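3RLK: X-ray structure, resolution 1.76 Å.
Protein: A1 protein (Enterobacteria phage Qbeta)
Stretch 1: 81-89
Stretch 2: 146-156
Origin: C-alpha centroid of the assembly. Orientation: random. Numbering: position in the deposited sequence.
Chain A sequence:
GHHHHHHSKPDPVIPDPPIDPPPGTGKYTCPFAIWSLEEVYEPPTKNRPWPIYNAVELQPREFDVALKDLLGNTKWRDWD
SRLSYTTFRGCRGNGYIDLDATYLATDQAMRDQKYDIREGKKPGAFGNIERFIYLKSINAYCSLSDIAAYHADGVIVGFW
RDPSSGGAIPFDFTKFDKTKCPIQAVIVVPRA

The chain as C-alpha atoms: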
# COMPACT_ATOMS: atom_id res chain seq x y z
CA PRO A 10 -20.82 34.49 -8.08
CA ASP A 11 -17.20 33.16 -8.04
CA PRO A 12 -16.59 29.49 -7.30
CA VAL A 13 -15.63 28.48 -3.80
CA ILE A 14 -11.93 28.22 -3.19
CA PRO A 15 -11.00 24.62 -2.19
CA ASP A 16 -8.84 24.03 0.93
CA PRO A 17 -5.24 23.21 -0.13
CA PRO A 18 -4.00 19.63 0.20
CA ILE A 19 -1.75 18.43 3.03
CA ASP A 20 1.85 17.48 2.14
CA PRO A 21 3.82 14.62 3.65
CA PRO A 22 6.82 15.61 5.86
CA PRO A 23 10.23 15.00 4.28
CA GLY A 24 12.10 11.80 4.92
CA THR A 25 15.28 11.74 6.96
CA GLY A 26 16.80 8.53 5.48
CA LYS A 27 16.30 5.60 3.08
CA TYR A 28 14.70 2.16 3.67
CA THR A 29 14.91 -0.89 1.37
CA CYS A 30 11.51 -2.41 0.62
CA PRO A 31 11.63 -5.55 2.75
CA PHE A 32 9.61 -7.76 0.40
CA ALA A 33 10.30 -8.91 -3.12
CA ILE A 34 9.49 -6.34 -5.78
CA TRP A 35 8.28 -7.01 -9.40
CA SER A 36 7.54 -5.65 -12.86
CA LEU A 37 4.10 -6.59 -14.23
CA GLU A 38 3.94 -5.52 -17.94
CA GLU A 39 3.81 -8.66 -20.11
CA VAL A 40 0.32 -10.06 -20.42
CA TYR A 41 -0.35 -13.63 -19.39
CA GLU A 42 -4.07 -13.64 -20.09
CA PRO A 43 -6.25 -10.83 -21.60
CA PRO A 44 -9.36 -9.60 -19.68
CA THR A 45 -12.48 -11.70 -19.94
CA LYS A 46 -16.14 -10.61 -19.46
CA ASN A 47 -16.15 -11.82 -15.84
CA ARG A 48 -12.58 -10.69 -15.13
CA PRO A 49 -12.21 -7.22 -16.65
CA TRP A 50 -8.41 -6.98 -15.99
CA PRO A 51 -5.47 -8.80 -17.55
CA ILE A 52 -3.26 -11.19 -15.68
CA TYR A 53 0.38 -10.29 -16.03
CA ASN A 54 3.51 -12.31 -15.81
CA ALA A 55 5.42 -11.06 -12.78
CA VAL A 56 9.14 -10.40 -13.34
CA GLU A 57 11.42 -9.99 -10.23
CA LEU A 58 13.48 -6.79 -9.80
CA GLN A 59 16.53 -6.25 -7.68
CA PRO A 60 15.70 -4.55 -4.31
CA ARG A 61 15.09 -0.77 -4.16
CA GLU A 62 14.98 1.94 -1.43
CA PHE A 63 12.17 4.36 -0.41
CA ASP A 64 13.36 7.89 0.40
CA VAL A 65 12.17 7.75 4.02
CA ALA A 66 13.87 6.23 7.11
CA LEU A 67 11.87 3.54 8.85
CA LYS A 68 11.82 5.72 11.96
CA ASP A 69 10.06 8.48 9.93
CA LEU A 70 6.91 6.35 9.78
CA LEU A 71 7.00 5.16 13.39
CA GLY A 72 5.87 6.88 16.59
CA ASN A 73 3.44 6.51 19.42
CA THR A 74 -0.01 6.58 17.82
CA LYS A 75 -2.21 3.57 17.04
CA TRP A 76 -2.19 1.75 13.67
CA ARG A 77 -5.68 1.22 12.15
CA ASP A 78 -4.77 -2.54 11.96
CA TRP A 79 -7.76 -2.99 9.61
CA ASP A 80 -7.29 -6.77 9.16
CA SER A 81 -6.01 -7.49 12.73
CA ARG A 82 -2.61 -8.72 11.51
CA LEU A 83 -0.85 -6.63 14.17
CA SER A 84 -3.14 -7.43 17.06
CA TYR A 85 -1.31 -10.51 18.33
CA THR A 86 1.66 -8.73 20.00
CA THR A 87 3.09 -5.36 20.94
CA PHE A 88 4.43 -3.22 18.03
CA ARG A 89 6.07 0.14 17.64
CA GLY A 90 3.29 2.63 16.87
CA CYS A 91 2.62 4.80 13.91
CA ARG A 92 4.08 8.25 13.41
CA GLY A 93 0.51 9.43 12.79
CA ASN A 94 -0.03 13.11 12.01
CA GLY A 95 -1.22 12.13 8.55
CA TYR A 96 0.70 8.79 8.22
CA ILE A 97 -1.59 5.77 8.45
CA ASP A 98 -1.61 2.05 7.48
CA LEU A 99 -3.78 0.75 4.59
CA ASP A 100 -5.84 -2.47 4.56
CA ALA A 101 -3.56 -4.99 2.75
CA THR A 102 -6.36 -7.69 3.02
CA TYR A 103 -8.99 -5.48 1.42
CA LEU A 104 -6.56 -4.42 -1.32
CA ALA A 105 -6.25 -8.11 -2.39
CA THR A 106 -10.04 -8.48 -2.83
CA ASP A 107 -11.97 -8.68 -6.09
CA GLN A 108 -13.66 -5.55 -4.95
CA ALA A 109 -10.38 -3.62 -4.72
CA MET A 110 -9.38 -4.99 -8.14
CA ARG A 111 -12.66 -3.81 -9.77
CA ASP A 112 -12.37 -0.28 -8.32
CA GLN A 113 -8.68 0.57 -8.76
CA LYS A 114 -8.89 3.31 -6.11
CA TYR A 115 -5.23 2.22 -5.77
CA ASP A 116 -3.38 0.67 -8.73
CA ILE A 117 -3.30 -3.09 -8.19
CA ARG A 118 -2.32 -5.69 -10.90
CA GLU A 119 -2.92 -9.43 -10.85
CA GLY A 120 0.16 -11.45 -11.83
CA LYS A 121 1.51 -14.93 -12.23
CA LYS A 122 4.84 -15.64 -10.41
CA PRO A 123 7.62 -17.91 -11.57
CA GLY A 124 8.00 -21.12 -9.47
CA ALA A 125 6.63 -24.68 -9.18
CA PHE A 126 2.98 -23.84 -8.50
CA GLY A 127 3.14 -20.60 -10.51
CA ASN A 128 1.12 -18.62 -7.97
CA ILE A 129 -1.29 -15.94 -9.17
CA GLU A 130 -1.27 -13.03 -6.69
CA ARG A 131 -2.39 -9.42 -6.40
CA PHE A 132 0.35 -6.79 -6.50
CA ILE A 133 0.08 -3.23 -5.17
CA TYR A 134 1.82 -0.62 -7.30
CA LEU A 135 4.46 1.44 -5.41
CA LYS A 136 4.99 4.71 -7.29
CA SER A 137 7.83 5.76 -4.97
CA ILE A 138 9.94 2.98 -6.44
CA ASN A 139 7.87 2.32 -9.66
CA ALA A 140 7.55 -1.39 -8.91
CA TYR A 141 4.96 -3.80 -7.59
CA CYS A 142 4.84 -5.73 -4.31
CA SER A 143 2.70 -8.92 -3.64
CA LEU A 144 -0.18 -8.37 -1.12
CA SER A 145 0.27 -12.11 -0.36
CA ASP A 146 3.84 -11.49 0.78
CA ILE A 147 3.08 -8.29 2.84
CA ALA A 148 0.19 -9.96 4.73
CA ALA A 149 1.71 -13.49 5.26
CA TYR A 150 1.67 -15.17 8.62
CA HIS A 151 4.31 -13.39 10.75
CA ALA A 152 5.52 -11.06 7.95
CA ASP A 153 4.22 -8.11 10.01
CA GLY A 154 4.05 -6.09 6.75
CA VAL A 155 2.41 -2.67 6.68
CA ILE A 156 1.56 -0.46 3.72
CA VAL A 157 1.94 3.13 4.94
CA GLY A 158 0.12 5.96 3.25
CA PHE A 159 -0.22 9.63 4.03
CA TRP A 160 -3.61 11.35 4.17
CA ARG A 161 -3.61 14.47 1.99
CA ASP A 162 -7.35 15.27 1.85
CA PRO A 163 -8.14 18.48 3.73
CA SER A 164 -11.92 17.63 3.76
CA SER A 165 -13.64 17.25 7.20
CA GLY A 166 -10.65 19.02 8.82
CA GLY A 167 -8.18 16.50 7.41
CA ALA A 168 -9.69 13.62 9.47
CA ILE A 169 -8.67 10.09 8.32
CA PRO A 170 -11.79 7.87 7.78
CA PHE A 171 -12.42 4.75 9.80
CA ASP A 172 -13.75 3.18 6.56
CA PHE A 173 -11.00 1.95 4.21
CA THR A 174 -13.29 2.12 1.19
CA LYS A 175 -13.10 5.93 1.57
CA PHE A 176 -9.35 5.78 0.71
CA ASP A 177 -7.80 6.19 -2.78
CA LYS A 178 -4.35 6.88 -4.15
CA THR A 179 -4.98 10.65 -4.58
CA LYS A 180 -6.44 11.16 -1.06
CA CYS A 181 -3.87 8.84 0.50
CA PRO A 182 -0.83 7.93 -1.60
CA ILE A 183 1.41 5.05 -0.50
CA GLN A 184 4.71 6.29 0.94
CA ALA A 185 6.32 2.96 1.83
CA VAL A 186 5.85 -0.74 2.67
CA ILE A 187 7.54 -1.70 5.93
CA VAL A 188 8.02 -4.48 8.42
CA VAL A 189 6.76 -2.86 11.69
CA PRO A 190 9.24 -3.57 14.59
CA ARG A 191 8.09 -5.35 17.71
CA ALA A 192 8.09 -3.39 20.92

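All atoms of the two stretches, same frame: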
# COMPACT_ATOMS: atom_id res chain seq x y z
N SER A 81 -6.49 -6.88 11.48
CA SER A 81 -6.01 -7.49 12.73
C SER A 81 -4.67 -8.23 12.66
O SER A 81 -4.33 -9.01 13.55
CB SER A 81 -7.08 -8.41 13.28
OG SER A 81 -8.15 -7.63 13.77
N ARG A 82 -3.88 -7.99 11.63
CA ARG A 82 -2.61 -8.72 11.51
C ARG A 82 -1.56 -8.34 12.56
O ARG A 82 -0.55 -9.06 12.76
CB ARG A 82 -2.06 -8.55 10.09
CG ARG A 82 -2.95 -9.20 9.04
CD ARG A 82 -2.28 -9.20 7.63
NE ARG A 82 -2.03 -7.81 7.16
CZ ARG A 82 -0.87 -7.14 7.22
NH1 ARG A 82 0.28 -7.70 7.67
NH2 ARG A 82 -0.86 -5.84 6.79
N LEU A 83 -1.78 -7.17 13.18
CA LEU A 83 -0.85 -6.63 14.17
C LEU A 83 -1.37 -6.76 15.57
O LEU A 83 -0.76 -6.28 16.51
CB LEU A 83 -0.56 -5.15 13.88
CG LEU A 83 -0.04 -4.90 12.47
CD1 LEU A 83 0.08 -3.44 12.25
CD2 LEU A 83 1.35 -5.57 12.31
N SER A 84 -2.53 -7.40 15.73
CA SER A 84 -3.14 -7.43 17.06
C SER A 84 -2.57 -8.45 18.04
O SER A 84 -2.93 -8.44 19.19
CB SER A 84 -4.67 -7.64 16.92
OG SER A 84 -4.96 -8.89 16.29
N TYR A 85 -1.69 -9.33 17.57
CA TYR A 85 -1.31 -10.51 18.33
C TYR A 85 -0.15 -10.24 19.31
O TYR A 85 0.18 -11.07 20.15
CB TYR A 85 -1.00 -11.67 17.33
CG TYR A 85 0.31 -11.50 16.55
CD1 TYR A 85 0.37 -10.69 15.38
CD2 TYR A 85 1.47 -12.09 17.00
CE1 TYR A 85 1.58 -10.52 14.71
CE2 TYR A 85 2.71 -11.97 16.27
CZ TYR A 85 2.73 -11.19 15.15
OH TYR A 85 3.94 -11.03 14.47
N THR A 86 0.50 -9.09 19.17
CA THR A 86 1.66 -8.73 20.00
C THR A 86 1.86 -7.22 19.97
O THR A 86 1.12 -6.51 19.24
CB THR A 86 2.94 -9.51 19.53
OG1 THR A 86 3.95 -9.50 20.53
CG2 THR A 86 3.50 -9.02 18.16
N THR A 87 2.79 -6.75 20.79
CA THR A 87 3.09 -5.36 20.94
C THR A 87 4.04 -4.84 19.85
O THR A 87 5.14 -5.33 19.75
CB THR A 87 3.71 -5.10 22.28
OG1 THR A 87 2.74 -5.44 23.29
CG2 THR A 87 4.03 -3.62 22.38
N PHE A 88 3.58 -3.89 19.05
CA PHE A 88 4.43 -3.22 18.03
C PHE A 88 4.74 -1.75 18.30
O PHE A 88 4.01 -1.05 19.01
CB PHE A 88 3.79 -3.35 16.62
CG PHE A 88 3.72 -4.77 16.12
CD1 PHE A 88 4.84 -5.37 15.53
CD2 PHE A 88 2.54 -5.52 16.24
CE1 PHE A 88 4.79 -6.74 15.10
CE2 PHE A 88 2.48 -6.85 15.79
CZ PHE A 88 3.59 -7.46 15.20
N ARG A 89 5.83 -1.29 17.71
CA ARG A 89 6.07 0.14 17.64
C ARG A 89 4.81 0.75 16.93
O ARG A 89 4.19 0.11 16.05
CB ARG A 89 7.43 0.44 16.95
CG ARG A 89 7.85 1.94 16.99
CD ARG A 89 8.32 2.51 18.37
NE ARG A 89 7.26 3.00 19.24
CZ ARG A 89 7.46 3.95 20.19
NH1 ARG A 89 6.48 4.38 20.99
NH2 ARG A 89 8.67 4.52 20.31
N ASP A 146 2.61 -11.56 0.03
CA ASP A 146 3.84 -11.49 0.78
C ASP A 146 3.72 -10.54 2.00
O ASP A 146 4.06 -10.91 3.11
CB ASP A 146 5.02 -11.00 -0.10
CG ASP A 146 5.43 -11.96 -1.20
OD1 ASP A 146 4.82 -13.05 -1.32
OD2 ASP A 146 6.42 -11.65 -1.95
N ILE A 147 3.23 -9.31 1.77
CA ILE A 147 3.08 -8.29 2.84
C ILE A 147 2.23 -8.85 4.03
O ILE A 147 2.54 -8.60 5.19
CB ILE A 147 2.43 -7.00 2.25
CG1 ILE A 147 3.39 -6.43 1.17
CG2 ILE A 147 2.01 -6.00 3.38
CD1 ILE A 147 2.76 -5.30 0.31
N ALA A 148 1.13 -9.51 3.74
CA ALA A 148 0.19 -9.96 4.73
C ALA A 148 0.35 -11.44 5.21
O ALA A 148 -0.54 -11.97 5.88
CB ALA A 148 -1.27 -9.67 4.25
N ALA A 149 1.46 -12.07 4.89
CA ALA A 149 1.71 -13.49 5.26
C ALA A 149 1.86 -13.64 6.75
O ALA A 149 2.23 -12.74 7.47
CB ALA A 149 2.96 -14.02 4.59
N TYR A 150 1.55 -14.83 7.21
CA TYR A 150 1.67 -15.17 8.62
C TYR A 150 3.04 -14.75 9.11
O TYR A 150 4.06 -15.11 8.51
CB TYR A 150 1.43 -16.66 8.79
CG TYR A 150 1.39 -17.15 10.20
CD1 TYR A 150 0.35 -16.79 11.06
CD2 TYR A 150 2.39 -18.02 10.68
CE1 TYR A 150 0.31 -17.27 12.37
CE2 TYR A 150 2.36 -18.49 11.95
CZ TYR A 150 1.33 -18.14 12.80
OH TYR A 150 1.36 -18.68 14.08
N HIS A 151 3.05 -13.92 10.15
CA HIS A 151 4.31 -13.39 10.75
C HIS A 151 5.17 -12.44 9.92
O HIS A 151 6.29 -12.10 10.37
CB HIS A 151 5.21 -14.49 11.35
CG HIS A 151 4.72 -15.01 12.68
ND1 HIS A 151 4.88 -16.32 13.08
CD2 HIS A 151 4.00 -14.41 13.67
CE1 HIS A 151 4.33 -16.49 14.27
NE2 HIS A 151 3.78 -15.36 14.65
N ALA A 152 4.71 -12.02 8.74
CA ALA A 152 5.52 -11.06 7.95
C ALA A 152 5.52 -9.66 8.61
O ALA A 152 6.49 -8.88 8.45
CB ALA A 152 4.98 -10.89 6.51
N ASP A 153 4.45 -9.40 9.34
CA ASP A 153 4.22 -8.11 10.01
C ASP A 153 4.39 -6.91 9.03
O ASP A 153 4.95 -5.84 9.38
CB ASP A 153 5.19 -7.92 11.15
CG ASP A 153 5.00 -8.94 12.25
OD1 ASP A 153 3.91 -9.55 12.31
OD2 ASP A 153 5.98 -9.06 13.01
N GLY A 154 3.94 -7.11 7.80
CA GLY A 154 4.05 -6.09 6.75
C GLY A 154 2.98 -5.04 6.90
O GLY A 154 1.82 -5.37 7.20
N VAL A 155 3.36 -3.77 6.70
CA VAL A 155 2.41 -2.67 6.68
C VAL A 155 2.65 -1.77 5.43
O VAL A 155 3.80 -1.41 5.07
CB VAL A 155 2.63 -1.83 7.97
CG1 VAL A 155 1.66 -0.67 8.08
CG2 VAL A 155 2.49 -2.72 9.16
N ILE A 156 1.53 -1.44 4.79
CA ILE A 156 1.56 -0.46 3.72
C ILE A 156 1.18 0.86 4.42
O ILE A 156 0.04 1.00 4.97
CB ILE A 156 0.51 -0.78 2.62
CG1 ILE A 156 0.72 -2.21 2.06
CG2 ILE A 156 0.61 0.26 1.47
CD1 ILE A 156 -0.50 -2.81 1.39
O HOH W 1 1.30 -10.11 8.53
O HOH W 2 1.57 -10.17 11.41

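An irregular segment meets a stretch that runs from the end of a helix through a loop into a strand, in a small, mostly polar contact, burying 423 Å² in total, in which Arg82 and Tyr85 of the first stretch grip the backbone and one carboxylate of the second, with a minor apolar patch to one side. Arg82 points its CA-to-CB bond toward the second stretch, and its m, t, m side chain carries the guanidinium to the start of the strand at Gly154. There NH1 and NH2 of Arg82 both donate to Gly154 O, each at 2.8 Å, a forked arrangement in which the carbonyl lies at the edge of the guanidinium, near its plane. Ala148 covers one face of the same group, its CB 3.5 Å from Arg82 NE; a methyl packs here without competing for the polar edge. Gly154 also suits its place, since an ideal CB would lie 2.4 Å from Ile147 O. Water 1 accepts from Arg82 NH1 (2.8 Å) and donates to Ala149 O (3.0 Å), extending the arginine's reach into the loop.

The second anchor is Asp153, buried and with chi1 in m, whose carboxylate comes nearer the first stretch than its sideways CA-to-CB bond suggests. Tyr85 OH donates to Asp153 OD1 at 2.6 Å, and water 2 donates to that same OD1 (2.6 Å) and to Arg82 O (2.7 Å), linking side chain to backbone. Asp153 OD2 lies 3.3 Å from Phe88 CE1, at the ring edge, where the slightly positive C-H groups tolerate a carboxylate. His151 flanks the tyrosine, its CD2 3.5 Å from Tyr85 OH, the two rings oblique at 50°. To one side of the polar anchors, buried Leu83 sets CD1 4.0 Å from Val155 CG2, an apolar pairing of branched side chains. A type I turn from Ser81 to Ser84, with Ser84 N and OG both bonded to Ser81 O (3.3 and 2.8 Å), contains Arg82 and Leu83.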